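Local coordinates for protein carboxylesterase (Est-2) (Archaeoglobus fulgidus, PDB 5FRD) that probably hydrolyses carboxylic esters as a thermophilic alpha/beta-hydrolase and binds coenzyme A in the vicinity of its active site, at residues Y26-A34 with A48-Q56. Sequence-based numbering, arbitrary orientation.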
loop_
_atom_site.group_PDB
_atom_site.type_symbol
_atom_site.label_atom_id
_atom_site.label_comp_id
_atom_site.label_asym_id
_atom_site.label_seq_id
_atom_site.Cartn_x
_atom_site.Cartn_y
_atom_site.Cartn_z
ATOM N N TYR A 26 3.463 -5.098 5.039
ATOM C CA TYR A 26 2.417 -4.359 4.357
ATOM C C TYR A 26 2.558 -2.870 4.575
ATOM O O TYR A 26 2.793 -2.438 5.710
ATOM C CB TYR A 26 1.027 -4.758 4.881
ATOM C CG TYR A 26 0.695 -6.225 4.904
ATOM C CD1 TYR A 26 1.043 -7.005 5.978
ATOM C CD2 TYR A 26 -0.021 -6.836 3.877
ATOM C CE1 TYR A 26 0.705 -8.341 6.058
ATOM C CE2 TYR A 26 -0.321 -8.187 3.930
ATOM C CZ TYR A 26 0.043 -8.938 5.009
ATOM O OH TYR A 26 -0.288 -10.288 5.063
ATOM N N ILE A 27 2.308 -2.095 3.522
ATOM C CA ILE A 27 2.417 -0.641 3.542
ATOM C C ILE A 27 1.097 -0.029 3.018
ATOM O O ILE A 27 0.725 -0.214 1.851
ATOM C CB ILE A 27 3.590 -0.105 2.688
ATOM C CG1 ILE A 27 4.863 -0.903 2.990
ATOM C CG2 ILE A 27 3.778 1.368 2.996
ATOM C CD1 ILE A 27 6.053 -0.496 2.162
ATOM N N HIS A 28 0.425 0.681 3.914
ATOM C CA HIS A 28 -0.879 1.304 3.680
ATOM C C HIS A 28 -0.847 2.505 2.754
ATOM O O HIS A 28 0.212 3.017 2.383
ATOM C CB HIS A 28 -1.516 1.713 5.009
ATOM C CG HIS A 28 -0.766 2.772 5.741
ATOM N ND1 HIS A 28 -0.831 4.105 5.407
ATOM C CD2 HIS A 28 0.086 2.687 6.792
ATOM C CE1 HIS A 28 -0.062 4.799 6.234
ATOM N NE2 HIS A 28 0.538 3.957 7.055
ATOM N N SER A 29 -2.046 2.999 2.423
ATOM C CA SER A 29 -2.264 4.116 1.530
ATOM C C SER A 29 -2.463 5.450 2.234
ATOM O O SER A 29 -2.390 5.558 3.466
ATOM C CB SER A 29 -3.467 3.759 0.621
ATOM O OG SER A 29 -4.581 3.469 1.397
ATOM N N SER A 30 -2.714 6.488 1.444
ATOM C CA SER A 30 -2.889 7.840 1.970
ATOM C C SER A 30 -4.060 7.953 2.942
ATOM O O SER A 30 -5.142 7.396 2.718
ATOM C CB SER A 30 -3.156 8.841 0.850
ATOM O OG SER A 30 -2.064 8.979 -0.038
ATOM N N GLY A 31 -3.833 8.701 4.018
ATOM C CA GLY A 31 -4.854 8.912 5.035
ATOM C C GLY A 31 -5.272 7.672 5.806
ATOM O O GLY A 31 -6.302 7.689 6.497
ATOM N N SER A 32 -4.493 6.587 5.691
ATOM C CA SER A 32 -4.824 5.308 6.302
ATOM C C SER A 32 -3.775 4.922 7.336
ATOM O O SER A 32 -3.014 5.776 7.771
ATOM C CB SER A 32 -4.930 4.264 5.202
ATOM O OG SER A 32 -5.558 3.106 5.720
ATOM N N ASP A 33 -3.757 3.672 7.751
ATOM C CA ASP A 33 -2.803 3.177 8.724
ATOM C C ASP A 33 -2.756 1.654 8.648
ATOM O O ASP A 33 -3.388 1.061 7.768
ATOM C CB ASP A 33 -3.145 3.727 10.110
ATOM C CG ASP A 33 -4.467 3.327 10.593
ATOM O OD1 ASP A 33 -4.915 2.186 10.350
ATOM O OD2 ASP A 33 -5.088 4.224 11.223
ATOM N N ALA A 34 -1.999 1.009 9.537
ATOM C CA ALA A 34 -1.849 -0.417 9.523
ATOM C C ALA A 34 -3.142 -1.206 9.577
ATOM O O ALA A 34 -3.187 -2.323 9.090
ATOM C CB ALA A 34 -0.940 -0.846 10.650
ATOM N N ALA A 48 2.412 -5.041 9.499
ATOM C CA ALA A 48 1.940 -3.863 8.777
ATOM C C ALA A 48 2.396 -2.610 9.489
ATOM O O ALA A 48 2.127 -2.440 10.674
ATOM C CB ALA A 48 0.418 -3.862 8.651
ATOM N N ILE A 49 3.093 -1.748 8.766
ATOM C CA ILE A 49 3.589 -0.513 9.357
ATOM C C ILE A 49 2.512 0.550 9.511
ATOM O O ILE A 49 1.644 0.684 8.652
ATOM C CB ILE A 49 4.765 0.008 8.529
ATOM C CG1 ILE A 49 5.519 1.124 9.258
ATOM C CG2 ILE A 49 4.335 0.456 7.143
ATOM C CD1 ILE A 49 6.817 1.559 8.565
ATOM N N ASP A 50 2.563 1.345 10.580
ATOM C CA ASP A 50 1.941 2.677 10.580
ATOM C C ASP A 50 3.018 3.653 10.107
ATOM O O ASP A 50 3.999 3.860 10.835
ATOM C CB ASP A 50 1.511 3.117 11.998
ATOM C CG ASP A 50 0.242 2.493 12.509
ATOM O OD1 ASP A 50 -0.653 2.140 11.719
ATOM O OD2 ASP A 50 0.075 2.491 13.777
ATOM N N LEU A 51 2.955 4.175 8.894
ATOM C CA LEU A 51 3.963 5.152 8.499
ATOM C C LEU A 51 3.955 6.314 9.474
ATOM O O LEU A 51 2.906 6.663 10.029
ATOM C CB LEU A 51 3.708 5.663 7.073
ATOM C CG LEU A 51 3.938 4.681 5.931
ATOM C CD1 LEU A 51 3.412 5.242 4.628
ATOM C CD2 LEU A 51 5.390 4.258 5.802
ATOM N N PRO A 52 5.124 6.929 9.701
ATOM C CA PRO A 52 5.094 8.162 10.499
ATOM C C PRO A 52 4.010 9.105 9.986
ATOM O O PRO A 52 3.686 9.104 8.786
ATOM C CB PRO A 52 6.493 8.735 10.296
ATOM C CG PRO A 52 7.338 7.526 10.066
ATOM C CD PRO A 52 6.473 6.597 9.240
ATOM N N ASN A 53 3.409 9.841 10.909
ATOM C CA ASN A 53 2.235 10.693 10.664
ATOM C C ASN A 53 0.905 9.980 10.590
ATOM O O ASN A 53 -0.118 10.626 10.364
ATOM C CB ASN A 53 2.412 11.603 9.443
ATOM C CG ASN A 53 3.707 12.386 9.505
ATOM O OD1 ASN A 53 3.956 13.056 10.495
ATOM N ND2 ASN A 53 4.554 12.239 8.516
ATOM N N HIS A 54 0.922 8.659 10.790
ATOM C CA HIS A 54 -0.258 7.814 10.687
ATOM C C HIS A 54 -0.339 6.887 11.883
ATOM O O HIS A 54 0.669 6.499 12.480
ATOM C CB HIS A 54 -0.217 6.990 9.403
ATOM C CG HIS A 54 -0.047 7.809 8.155
ATOM N ND1 HIS A 54 1.157 8.353 7.779
ATOM C CD2 HIS A 54 -0.931 8.166 7.205
ATOM C CE1 HIS A 54 1.000 9.021 6.649
ATOM N NE2 HIS A 54 -0.250 8.908 6.268
ATOM N N GLY A 55 -1.556 6.475 12.215
ATOM C CA GLY A 55 -1.773 5.487 13.283
ATOM C C GLY A 55 -1.137 5.895 14.594
ATOM O O GLY A 55 -1.295 7.044 15.029
ATOM N N GLN A 56 -0.405 4.964 15.193
ATOM C CA GLN A 56 0.248 5.214 16.473
ATOM C C GLN A 56 1.729 5.560 16.350
ATOM O O GLN A 56 2.466 5.558 17.345
ATOM C CB GLN A 56 0.041 4.034 17.405
ATOM C CG GLN A 56 -1.418 3.730 17.611
ATOM C CD GLN A 56 -2.102 4.763 18.474
ATOM O OE1 GLN A 56 -1.518 5.289 19.411
ATOM N NE2 GLN A 56 -3.318 5.117 18.099
HETATM O O HOH W 1 0.704 -0.699 6.537
HETATM O O HOH W 2 -4.336 6.821 11.506
#
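His28 fills the tight part of this contact, turning the CD2/NE2 edge of its imidazole to the backbone of Ile49-Leu51. With CG held between its backbone N and carbonyl carbon (chi1 65°), the ring comes against Leu51 and His54. Leu51 N donates to His28 NE2 at 3.0 Å, with an N-H...N angle of 162° and in the ring plane; His28 ND1 donates to Ser29 O at 2.9 Å. Both ring nitrogens are thus used, which fixes the flip and is consistent with a neutral ring protonated on ND1. His28 CE1 sits over one face of the His54 ring, 3.6 Å from His54 CG, the two planes 54° apart; Asp168 of helix 162-173 takes up His54 NE2. Parallel strands 24-27 and 47-49, joined through helix 38-43 in a beta-alpha-beta crossover of the alpha/beta-hydrolase fold, separate here: Ile49 N still reaches Tyr26 O, but beyond it a water joins Tyr26 O to Ile49 O. Asp50 turns OD1 to Ala34 N (2.8 Å), while OD2 meets Gln56 N and Arg4, partners that probably stabilise its negative charge. Toward exposed Gly55 the packing is looser. Directed N-H bonds to His28 NE2 and Asp50 OD1 thus fix the two post-strand loops relative to each other, beside ordinary packing.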